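Long-range contacts in Lmo0135 protein (PDB 5ISU), which probably binds peptides outside the cell membrane as the substrate-binding protein of an ABC transporter in Listeria monocytogenes: residues L283-I289 with Y463-Y467; L342-Y346 with D392-L397; Y199-K205 with D494-Y499. All coordinates share one frame; numbering follows the deposited sequence.

Contact 1 of 3, residues L283-I289 with Y463-Y467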
loop_
_atom_site.group_PDB
_atom_site.type_symbol
_atom_site.label_atom_id
_atom_site.label_comp_id
_atom_site.label_asym_id
_atom_site.label_seq_id
_atom_site.Cartn_x
_atom_site.Cartn_y
_atom_site.Cartn_z
ATOM N N LEU A 283 11.019 16.733 -18.422
ATOM C CA LEU A 283 9.698 16.127 -18.332
ATOM C C LEU A 283 8.591 17.051 -17.847
ATOM O O LEU A 283 8.854 18.056 -17.190
ATOM C CB LEU A 283 9.782 14.930 -17.380
ATOM C CG LEU A 283 10.891 13.904 -17.647
ATOM C CD1 LEU A 283 10.947 12.864 -16.543
ATOM C CD2 LEU A 283 10.706 13.231 -18.998
ATOM N N ASP A 284 7.351 16.680 -18.187
ATOM C CA ASP A 284 6.130 17.401 -17.762
ATOM C C ASP A 284 5.081 16.407 -17.293
ATOM O O ASP A 284 4.563 15.605 -18.075
ATOM C CB ASP A 284 5.540 18.273 -18.862
ATOM C CG ASP A 284 4.205 18.895 -18.454
ATOM O OD1 ASP A 284 3.181 18.178 -18.399
ATOM O OD2 ASP A 284 4.178 20.109 -18.181
ATOM N N ARG A 285 4.734 16.513 -16.025
ATOM C CA ARG A 285 3.796 15.596 -15.402
ATOM C C ARG A 285 2.413 15.454 -16.032
ATOM O O ARG A 285 1.950 14.333 -16.167
ATOM C CB ARG A 285 3.664 15.938 -13.920
ATOM C CG ARG A 285 4.920 15.575 -13.154
ATOM C CD ARG A 285 4.857 15.970 -11.706
ATOM N NE ARG A 285 6.064 15.513 -11.010
ATOM C CZ ARG A 285 7.206 16.209 -10.904
ATOM N NH1 ARG A 285 8.242 15.692 -10.248
ATOM N NH2 ARG A 285 7.333 17.417 -11.441
ATOM N N GLU A 286 1.750 16.559 -16.395
ATOM C CA GLU A 286 0.408 16.459 -17.019
ATOM C C GLU A 286 0.469 15.673 -18.320
ATOM O O GLU A 286 -0.453 14.936 -18.634
ATOM C CB GLU A 286 -0.248 17.822 -17.242
ATOM C CG GLU A 286 -0.584 18.523 -15.936
ATOM C CD GLU A 286 -1.586 19.675 -16.069
ATOM O OE1 GLU A 286 -1.804 20.343 -15.037
ATOM O OE2 GLU A 286 -2.167 19.906 -17.169
ATOM N N GLU A 287 1.566 15.821 -19.051
ATOM C CA GLU A 287 1.773 15.073 -20.293
ATOM C C GLU A 287 1.989 13.583 -20.019
ATOM O O GLU A 287 1.437 12.740 -20.736
ATOM C CB GLU A 287 2.955 15.636 -21.093
ATOM C CG GLU A 287 2.688 17.015 -21.702
ATOM C CD GLU A 287 3.815 17.520 -22.606
ATOM O OE1 GLU A 287 4.976 17.013 -22.542
ATOM O OE2 GLU A 287 3.534 18.443 -23.382
ATOM N N ILE A 288 2.788 13.252 -18.996
ATOM C CA ILE A 288 3.012 11.839 -18.651
ATOM C C ILE A 288 1.695 11.172 -18.270
ATOM O O ILE A 288 1.387 10.080 -18.738
ATOM C CB ILE A 288 4.001 11.658 -17.492
ATOM C CG1 ILE A 288 5.388 12.161 -17.896
ATOM C CG2 ILE A 288 4.096 10.182 -17.109
ATOM C CD1 ILE A 288 6.390 12.206 -16.759
ATOM N N ILE A 289 0.939 11.831 -17.401
ATOM C CA ILE A 289 -0.366 11.328 -16.958
ATOM C C ILE A 289 -1.268 11.141 -18.168
ATOM O O ILE A 289 -1.890 10.091 -18.329
ATOM C CB ILE A 289 -1.003 12.287 -15.941
ATOM C CG1 ILE A 289 -0.250 12.195 -14.604
ATOM C CG2 ILE A 289 -2.469 11.965 -15.722
ATOM C CD1 ILE A 289 -0.608 13.271 -13.605
ATOM N N TYR A 463 12.296 10.676 -9.567
ATOM C CA TYR A 463 11.406 11.619 -10.235
ATOM C C TYR A 463 9.981 11.165 -9.889
ATOM O O TYR A 463 9.497 10.206 -10.472
ATOM C CB TYR A 463 11.604 11.647 -11.757
ATOM C CG TYR A 463 10.740 12.701 -12.428
ATOM C CD1 TYR A 463 11.171 14.009 -12.517
ATOM C CD2 TYR A 463 9.478 12.392 -12.927
ATOM C CE1 TYR A 463 10.386 14.984 -13.096
ATOM C CE2 TYR A 463 8.688 13.351 -13.509
ATOM C CZ TYR A 463 9.150 14.657 -13.598
ATOM O OH TYR A 463 8.381 15.648 -14.200
ATOM N N PRO A 464 9.341 11.788 -8.879
ATOM C CA PRO A 464 7.946 11.407 -8.557
ATOM C C PRO A 464 7.036 11.841 -9.693
ATOM O O PRO A 464 7.002 13.009 -10.019
ATOM C CB PRO A 464 7.630 12.191 -7.277
ATOM C CG PRO A 464 8.944 12.758 -6.807
ATOM C CD PRO A 464 9.838 12.856 -7.998
ATOM N N ILE A 465 6.326 10.898 -10.305
ATOM C CA ILE A 465 5.484 11.216 -11.438
ATOM C C ILE A 465 4.075 11.602 -11.019
ATOM O O ILE A 465 3.625 12.702 -11.298
ATOM C CB ILE A 465 5.394 10.029 -12.414
ATOM C CG1 ILE A 465 6.780 9.647 -12.942
ATOM C CG2 ILE A 465 4.470 10.368 -13.575
ATOM C CD1 ILE A 465 6.788 8.344 -13.719
ATOM N N SER A 466 3.374 10.684 -10.370
ATOM C CA SER A 466 1.987 10.938 -9.988
ATOM C C SER A 466 1.487 10.157 -8.792
ATOM O O SER A 466 2.043 9.112 -8.458
ATOM C CB SER A 466 1.083 10.619 -11.178
ATOM O OG SER A 466 1.248 9.273 -11.632
ATOM N N TYR A 467 0.481 10.716 -8.118
ATOM C CA TYR A 467 -0.204 10.021 -7.060
ATOM C C TYR A 467 -1.395 9.459 -7.796
ATOM O O TYR A 467 -2.223 10.214 -8.331
ATOM C CB TYR A 467 -0.624 10.935 -5.906
ATOM C CG TYR A 467 0.534 11.736 -5.369
ATOM C CD1 TYR A 467 1.718 11.097 -4.993
ATOM C CD2 TYR A 467 0.452 13.113 -5.218
ATOM C CE1 TYR A 467 2.797 11.804 -4.514
ATOM C CE2 TYR A 467 1.530 13.835 -4.726
ATOM C CZ TYR A 467 2.710 13.165 -4.381
ATOM O OH TYR A 467 3.819 13.845 -3.899
HETATM O O HOH W 1 8.931 18.226 -14.525
#
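The ring of Tyr463 is held between Leu283 and the guanidinium of Arg285, one on each face. Leu283 places CD1 over the middle of one face, 3.8 Å from the ring centroid and almost on the ring normal, a CH-pi contact. On the opposite face the Arg285 guanidinium lies flat, its plane 13° from that of the ring and the two centres 4.3 Å apart, an offset stack shifted toward the phenol end. At the guanidinium edge, NE and NH1 of Arg285 both donate to Pro464 O, at 2.9 Å and 3.0 Å, with the oxygen close to the guanidinium plane. This side-on grip fixes the rotation of the group, which would help hold it nearly parallel to the ring; NH2 is taken up by Thr319 O. The ring comes to lie between the two because CG of Tyr463 stands anti to the backbone N (chi1 -176°). Tyr463 OH is hydrogen-bonded to a water 2.7 Å away, which in turn is bonded to Leu283 O. Farther along, Ile288 CG2 packs on Ile465 CG2 at 3.6 Å, the two side chains crossing at about a right angle, and Ile289 covers Ser466 CB.

Behind this shell, Asp284 caps the helix by accepting from Glu287 N, and Tyr359 and Leu360 of helix 351-365 pack against Leu283. Strand 463-467 pairs with strand 248-263, where Ile465 and Ser466 both face Ser259 in a classic beta bulge. A helix thus lies at 57° to a sheet strand, the layering of an alpha/beta lobe in a periplasmic-binding-protein fold.

Contact 2 of 3, residues L342-Y346 with D392-L397; sequences LTVYY and DYSIAL
Ser394 and Thr343 face each other where the two chains come together, and their hydroxyls bond to the facing backbone. Ser394 turns its OG to Thr343 N, which donates to it at 2.8 Å in an almost straight bond (177°). Thr343 answers with OG1, set between its own backbone N and carbonyl carbon (chi1 55°): from there it donates to Asp392 O at 2.9 Å, in the carbonyl plane and on a lone pair, while accepting from Ser394 N. The loop ahead of strand 395-397 is thereby tied down by side chains before regular pairing begins.

Next to this clasp, Tyr345 leans obliquely across Tyr393, its CD1 3.4 Å from Tyr393 CB, and extends its ring past the Asp392 carbonyl. The phenol of Tyr393 itself leads off to Tyr421 O. Tyr345 and Ala396 share one face of the sheet; on the other, Val344 and Ile395 meet through their CG2 methyls at 4.2 Å. Leu397 CD1 touches Tyr346 CB at 3.7 Å, while the Tyr346 ring leads away toward Gln353 and Ala357 of helix 351-365.

Between these side chains the strands run parallel: Thr343 O accepts from Ile395 N, Ile395 O from Tyr345 N at 2.7 Å, and Tyr345 O from Leu397 N at 3.3 Å. Strand 341-347 pairs on its other edge with strand 370-376, and strand 395-400 pairs with strand 248-263; Gln267, shortly after that strand, accepts from Ser394 OG through OE1. Helix 351-365 covers the face of Val344 and Ile395, with Tyr364 against Ile395 and Ile356 against Leu397.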
loop_
_atom_site.group_PDB
_atom_site.type_symbol
_atom_site.label_atom_id
_atom_site.label_comp_id
_atom_site.label_asym_id
_atom_site.label_seq_id
_atom_site.Cartn_x
_atom_site.Cartn_y
_atom_site.Cartn_z
ATOM N N LEU A 342 21.469 5.306 -22.488
ATOM C CA LEU A 342 20.874 4.943 -21.200
ATOM C C LEU A 342 19.747 3.956 -21.387
ATOM O O LEU A 342 19.115 3.922 -22.441
ATOM C CB LEU A 342 20.353 6.178 -20.466
ATOM C CG LEU A 342 21.391 7.222 -20.056
ATOM C CD1 LEU A 342 20.698 8.376 -19.341
ATOM C CD2 LEU A 342 22.475 6.607 -19.171
ATOM N N THR A 343 19.497 3.164 -20.349
ATOM C CA THR A 343 18.465 2.144 -20.375
ATOM C C THR A 343 17.343 2.414 -19.368
ATOM O O THR A 343 17.597 2.822 -18.225
ATOM C CB THR A 343 19.064 0.748 -20.084
ATOM O OG1 THR A 343 19.792 0.771 -18.843
ATOM C CG2 THR A 343 20.012 0.322 -21.203
ATOM N N VAL A 344 16.101 2.214 -19.811
ATOM C CA VAL A 344 14.940 2.329 -18.925
ATOM C C VAL A 344 14.329 0.936 -18.824
ATOM O O VAL A 344 13.926 0.347 -19.825
ATOM C CB VAL A 344 13.909 3.377 -19.375
ATOM C CG1 VAL A 344 13.476 3.177 -20.829
ATOM C CG2 VAL A 344 12.704 3.372 -18.433
ATOM N N TYR A 345 14.329 0.386 -17.616
ATOM C CA TYR A 345 13.786 -0.951 -17.370
ATOM C C TYR A 345 12.416 -0.817 -16.734
ATOM O O TYR A 345 12.243 -0.068 -15.792
ATOM C CB TYR A 345 14.728 -1.780 -16.470
ATOM C CG TYR A 345 15.863 -2.500 -17.190
ATOM C CD1 TYR A 345 16.961 -1.803 -17.704
ATOM C CD2 TYR A 345 15.859 -3.894 -17.308
ATOM C CE1 TYR A 345 18.001 -2.471 -18.352
ATOM C CE2 TYR A 345 16.892 -4.570 -17.954
ATOM C CZ TYR A 345 17.958 -3.860 -18.473
ATOM O OH TYR A 345 18.985 -4.548 -19.097
ATOM N N TYR A 346 11.455 -1.571 -17.249
ATOM C CA TYR A 346 10.091 -1.528 -16.753
ATOM C C TYR A 346 9.392 -2.866 -17.024
ATOM O O TYR A 346 9.981 -3.774 -17.624
ATOM C CB TYR A 346 9.353 -0.344 -17.403
ATOM C CG TYR A 346 9.282 -0.399 -18.910
ATOM C CD1 TYR A 346 10.347 0.040 -19.698
ATOM C CD2 TYR A 346 8.138 -0.861 -19.551
ATOM C CE1 TYR A 346 10.287 -0.014 -21.082
ATOM C CE2 TYR A 346 8.061 -0.921 -20.933
ATOM C CZ TYR A 346 9.133 -0.497 -21.696
ATOM O OH TYR A 346 9.049 -0.562 -23.060
ATOM N N ASP A 392 22.779 -2.553 -14.422
ATOM C CA ASP A 392 22.289 -2.754 -15.791
ATOM C C ASP A 392 21.317 -1.657 -16.184
ATOM O O ASP A 392 21.360 -1.157 -17.304
ATOM C CB ASP A 392 21.570 -4.096 -15.929
ATOM C CG ASP A 392 22.472 -5.279 -15.673
ATOM O OD1 ASP A 392 23.718 -5.121 -15.619
ATOM O OD2 ASP A 392 21.919 -6.387 -15.543
ATOM N N TYR A 393 20.451 -1.283 -15.247
ATOM C CA TYR A 393 19.427 -0.273 -15.505
ATOM C C TYR A 393 19.899 1.128 -15.151
ATOM O O TYR A 393 20.514 1.344 -14.118
ATOM C CB TYR A 393 18.119 -0.603 -14.746
ATOM C CG TYR A 393 18.176 -0.545 -13.206
ATOM C CD1 TYR A 393 18.621 -1.642 -12.461
ATOM C CD2 TYR A 393 17.732 0.578 -12.508
ATOM C CE1 TYR A 393 18.659 -1.610 -11.074
ATOM C CE2 TYR A 393 17.754 0.614 -11.118
ATOM C CZ TYR A 393 18.231 -0.485 -10.407
ATOM O OH TYR A 393 18.273 -0.475 -9.029
ATOM N N SER A 394 19.620 2.078 -16.032
ATOM C CA SER A 394 19.937 3.470 -15.760
ATOM C C SER A 394 18.732 4.014 -15.004
ATOM O O SER A 394 18.860 4.738 -14.019
ATOM C CB SER A 394 20.136 4.253 -17.058
ATOM O OG SER A 394 20.966 3.543 -17.958
ATOM N N ILE A 395 17.554 3.634 -15.479
ATOM C CA ILE A 395 16.293 4.080 -14.898
ATOM C C ILE A 395 15.350 2.895 -14.776
ATOM O O ILE A 395 15.336 2.009 -15.645
ATOM C CB ILE A 395 15.624 5.143 -15.803
ATOM C CG1 ILE A 395 16.558 6.344 -15.991
ATOM C CG2 ILE A 395 14.276 5.583 -15.226
ATOM C CD1 ILE A 395 16.057 7.360 -16.994
ATOM N N ALA A 396 14.584 2.877 -13.687
ATOM C CA ALA A 396 13.576 1.860 -13.447
ATOM C C ALA A 396 12.262 2.533 -13.014
ATOM O O ALA A 396 12.252 3.421 -12.160
ATOM C CB ALA A 396 14.049 0.886 -12.396
ATOM N N LEU A 397 11.166 2.130 -13.636
ATOM C CA LEU A 397 9.856 2.652 -13.288
ATOM C C LEU A 397 9.314 1.800 -12.168
ATOM O O LEU A 397 9.376 0.574 -12.234
ATOM C CB LEU A 397 8.915 2.612 -14.485
ATOM C CG LEU A 397 9.444 3.394 -15.676
ATOM C CD1 LEU A 397 8.501 3.266 -16.856
ATOM C CD2 LEU A 397 9.664 4.859 -15.302
#

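Contact 3 of 3, residues Y199-K205 with D494-Y499; sequences YFDGKPK and DLSKLY
Lys497 reaches back to Asp201 along a chain that starts in the wrong direction. Its CB points away from the 199-205 loop, and the bend at chi2 (-50°) turns the rest round; the chain then runs extended to NZ, and the side chain packs on Ala483 and Ala484 of helix 481-484. CE passes 3.4 Å from Asp201 OD2, and NZ completes a salt bridge to that same oxygen at 3.1 Å, approaching from above the carboxylate plane as the two side chains cross at about a right angle. NZ also makes a weak bond to Asp201 O and donates to a water, which in turn donates to Gly202 O and Ser496 OG. The ammonium thus bonds to a carboxylate, a backbone carbonyl (weakly) and a water.

A second acid lies close by: Asp494 OD2 is 4.3 Å from Asp201 OD2. A water donating to both oxygens bridges the pair, and the Lys497 charge probably eases the repulsion. Asp494 OD2 also accepts from Tyr199 OH at 2.8 Å, at the edge of the ring; the ring and carboxylate planes stand nearly perpendicular, 86° apart. The other carboxylate oxygen, OD1, takes both Ser496 OG (2.6 Å) and Ser496 N from one face of its plane, which leaves Asp494 held at both oxygens.

Farther along, Pro204 CB rests on Ser496 CB at 3.7 Å. Lys205 lies alongside Tyr499, its CD against Tyr499 CB, while its backbone N makes a weak bond to Ser496 O. Here a type I turn, Tyr199 to Gly202, is joined to an Asx turn at Asp494 that leads into the 3-10 segment 495-497, so that the connection between strands 190-195 and 208-213 is fastened to the C-terminal part of the chain.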
loop_
_atom_site.group_PDB
_atom_site.type_symbol
_atom_site.label_atom_id
_atom_site.label_comp_id
_atom_site.label_asym_id
_atom_site.label_seq_id
_atom_site.Cartn_x
_atom_site.Cartn_y
_atom_site.Cartn_z
ATOM N N TYR A 199 -21.412 -9.099 14.324
ATOM C CA TYR A 199 -20.348 -8.168 13.921
ATOM C C TYR A 199 -20.487 -6.901 14.759
ATOM O O TYR A 199 -21.579 -6.345 14.875
ATOM C CB TYR A 199 -20.464 -7.863 12.434
ATOM C CG TYR A 199 -19.476 -6.843 11.937
ATOM C CD1 TYR A 199 -18.108 -7.073 12.039
ATOM C CD2 TYR A 199 -19.903 -5.671 11.319
ATOM C CE1 TYR A 199 -17.198 -6.138 11.578
ATOM C CE2 TYR A 199 -19.001 -4.762 10.822
ATOM C CZ TYR A 199 -17.633 -4.997 10.965
ATOM O OH TYR A 199 -16.718 -4.073 10.496
ATOM N N PHE A 200 -19.384 -6.431 15.324
ATOM C CA PHE A 200 -19.452 -5.301 16.265
ATOM C C PHE A 200 -20.108 -4.024 15.729
ATOM O O PHE A 200 -20.717 -3.292 16.491
ATOM C CB PHE A 200 -18.062 -4.939 16.807
ATOM C CG PHE A 200 -17.239 -4.136 15.854
ATOM C CD1 PHE A 200 -16.435 -4.749 14.913
ATOM C CD2 PHE A 200 -17.296 -2.744 15.880
ATOM C CE1 PHE A 200 -15.702 -3.992 14.013
ATOM C CE2 PHE A 200 -16.561 -1.979 14.987
ATOM C CZ PHE A 200 -15.767 -2.607 14.053
ATOM N N ASP A 201 -19.976 -3.737 14.447
ATOM C CA ASP A 201 -20.484 -2.455 13.967
ATOM C C ASP A 201 -21.927 -2.513 13.457
ATOM O O ASP A 201 -22.428 -1.511 12.929
ATOM C CB ASP A 201 -19.562 -1.869 12.881
ATOM C CG ASP A 201 -19.583 -0.348 12.856
ATOM O OD1 ASP A 201 -19.603 0.256 13.949
ATOM O OD2 ASP A 201 -19.539 0.245 11.759
ATOM N N GLY A 202 -22.581 -3.667 13.621
ATOM C CA GLY A 202 -23.960 -3.847 13.209
ATOM C C GLY A 202 -24.081 -5.004 12.251
ATOM O O GLY A 202 -23.187 -5.270 11.448
ATOM N N LYS A 203 -25.219 -5.671 12.318
ATOM C CA LYS A 203 -25.508 -6.834 11.485
ATOM C C LYS A 203 -25.386 -6.488 9.983
ATOM O O LYS A 203 -26.050 -5.582 9.513
ATOM C CB LYS A 203 -26.938 -7.339 11.808
ATOM C CG LYS A 203 -27.376 -8.582 11.034
ATOM C CD LYS A 203 -28.853 -8.856 11.258
ATOM C CE LYS A 203 -29.357 -9.958 10.340
ATOM N NZ LYS A 203 -30.836 -10.109 10.435
ATOM N N PRO A 204 -24.542 -7.214 9.227
ATOM C CA PRO A 204 -24.423 -6.909 7.788
ATOM C C PRO A 204 -25.742 -7.040 7.005
ATOM O O PRO A 204 -26.570 -7.897 7.329
ATOM C CB PRO A 204 -23.419 -7.939 7.297
ATOM C CG PRO A 204 -22.632 -8.299 8.508
ATOM C CD PRO A 204 -23.615 -8.281 9.633
ATOM N N LYS A 205 -25.909 -6.193 5.991
ATOM C CA LYS A 205 -27.134 -6.170 5.182
ATOM C C LYS A 205 -27.160 -7.265 4.120
ATOM O O LYS A 205 -28.190 -7.899 3.923
ATOM C CB LYS A 205 -27.315 -4.786 4.573
ATOM C CG LYS A 205 -27.487 -3.717 5.647
ATOM C CD LYS A 205 -27.356 -2.316 5.092
ATOM C CE LYS A 205 -27.565 -1.263 6.168
ATOM N NZ LYS A 205 -28.963 -1.270 6.693
ATOM N N ASP A 494 -15.402 -1.622 4.680
ATOM C CA ASP A 494 -16.369 -2.461 5.338
ATOM C C ASP A 494 -17.570 -2.772 4.425
ATOM O O ASP A 494 -18.458 -1.941 4.217
ATOM C CB ASP A 494 -16.831 -1.761 6.623
ATOM C CG ASP A 494 -17.670 -2.662 7.534
ATOM O OD1 ASP A 494 -18.091 -3.762 7.113
ATOM O OD2 ASP A 494 -17.908 -2.266 8.697
ATOM N N LEU A 495 -17.590 -4.005 3.935
ATOM C CA LEU A 495 -18.626 -4.493 3.040
ATOM C C LEU A 495 -20.001 -4.682 3.691
ATOM O O LEU A 495 -20.979 -4.868 2.974
ATOM C CB LEU A 495 -18.175 -5.829 2.428
ATOM C CG LEU A 495 -16.972 -5.818 1.475
ATOM C CD1 LEU A 495 -16.464 -7.222 1.198
ATOM C CD2 LEU A 495 -17.357 -5.144 0.177
ATOM N N SER A 496 -20.066 -4.667 5.029
ATOM C CA SER A 496 -21.333 -4.847 5.750
ATOM C C SER A 496 -22.278 -3.666 5.554
ATOM O O SER A 496 -23.477 -3.785 5.853
ATOM C CB SER A 496 -21.095 -5.047 7.259
ATOM O OG SER A 496 -20.579 -3.871 7.856
ATOM N N LYS A 497 -21.736 -2.533 5.081
ATOM C CA LYS A 497 -22.538 -1.340 4.769
ATOM C C LYS A 497 -23.206 -1.375 3.381
ATOM O O LYS A 497 -24.125 -0.576 3.114
ATOM C CB LYS A 497 -21.699 -0.067 4.898
ATOM C CG LYS A 497 -20.987 0.091 6.247
ATOM C CD LYS A 497 -21.906 -0.110 7.446
ATOM C CE LYS A 497 -21.115 -0.026 8.746
ATOM N NZ LYS A 497 -21.969 -0.398 9.903
ATOM N N LEU A 498 -22.766 -2.269 2.494
ATOM C CA LEU A 498 -23.395 -2.353 1.152
ATOM C C LEU A 498 -24.750 -3.027 1.270
ATOM O O LEU A 498 -24.970 -3.829 2.173
ATOM C CB LEU A 498 -22.516 -3.115 0.152
ATOM C CG LEU A 498 -21.144 -2.510 -0.171
ATOM C CD1 LEU A 498 -20.397 -3.405 -1.144
ATOM C CD2 LEU A 498 -21.276 -1.104 -0.737
ATOM N N TYR A 499 -25.675 -2.695 0.376
ATOM C CA TYR A 499 -27.006 -3.302 0.428
ATOM C C TYR A 499 -27.584 -3.435 -0.954
ATOM O O TYR A 499 -27.283 -2.631 -1.830
ATOM C CB TYR A 499 -27.944 -2.508 1.358
ATOM C CG TYR A 499 -28.118 -1.038 1.005
ATOM C CD1 TYR A 499 -29.053 -0.636 0.046
ATOM C CD2 TYR A 499 -27.378 -0.045 1.651
ATOM C CE1 TYR A 499 -29.214 0.708 -0.283
ATOM C CE2 TYR A 499 -27.541 1.300 1.333
ATOM C CZ TYR A 499 -28.462 1.663 0.369
ATOM O OH TYR A 499 -28.633 2.980 0.049
HETATM O O HOH W 2 -17.798 0.247 9.601
HETATM O O HOH W 3 -22.166 -3.145 9.891
HETATM O O HOH W 4 -23.767 -5.786 3.540
#

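Contacts 1 and 2 belong to the same mixed sheet: their centres are about 17 Å apart and their nearest atoms about 5 Å, without touching. Strand 248-263 links them, pairing with 462-475 on one side and 395-400 on the other, and helix 351-365 packs on side chains of both. Contact 3 lies far off, its centre about 39 Å from that of contact 1 and about 46 Å from that of contact 2, on the opposite side of the chain's centre from contact 2. In sequence, contact 3 spans the other two, and contact 1 spans contact 2.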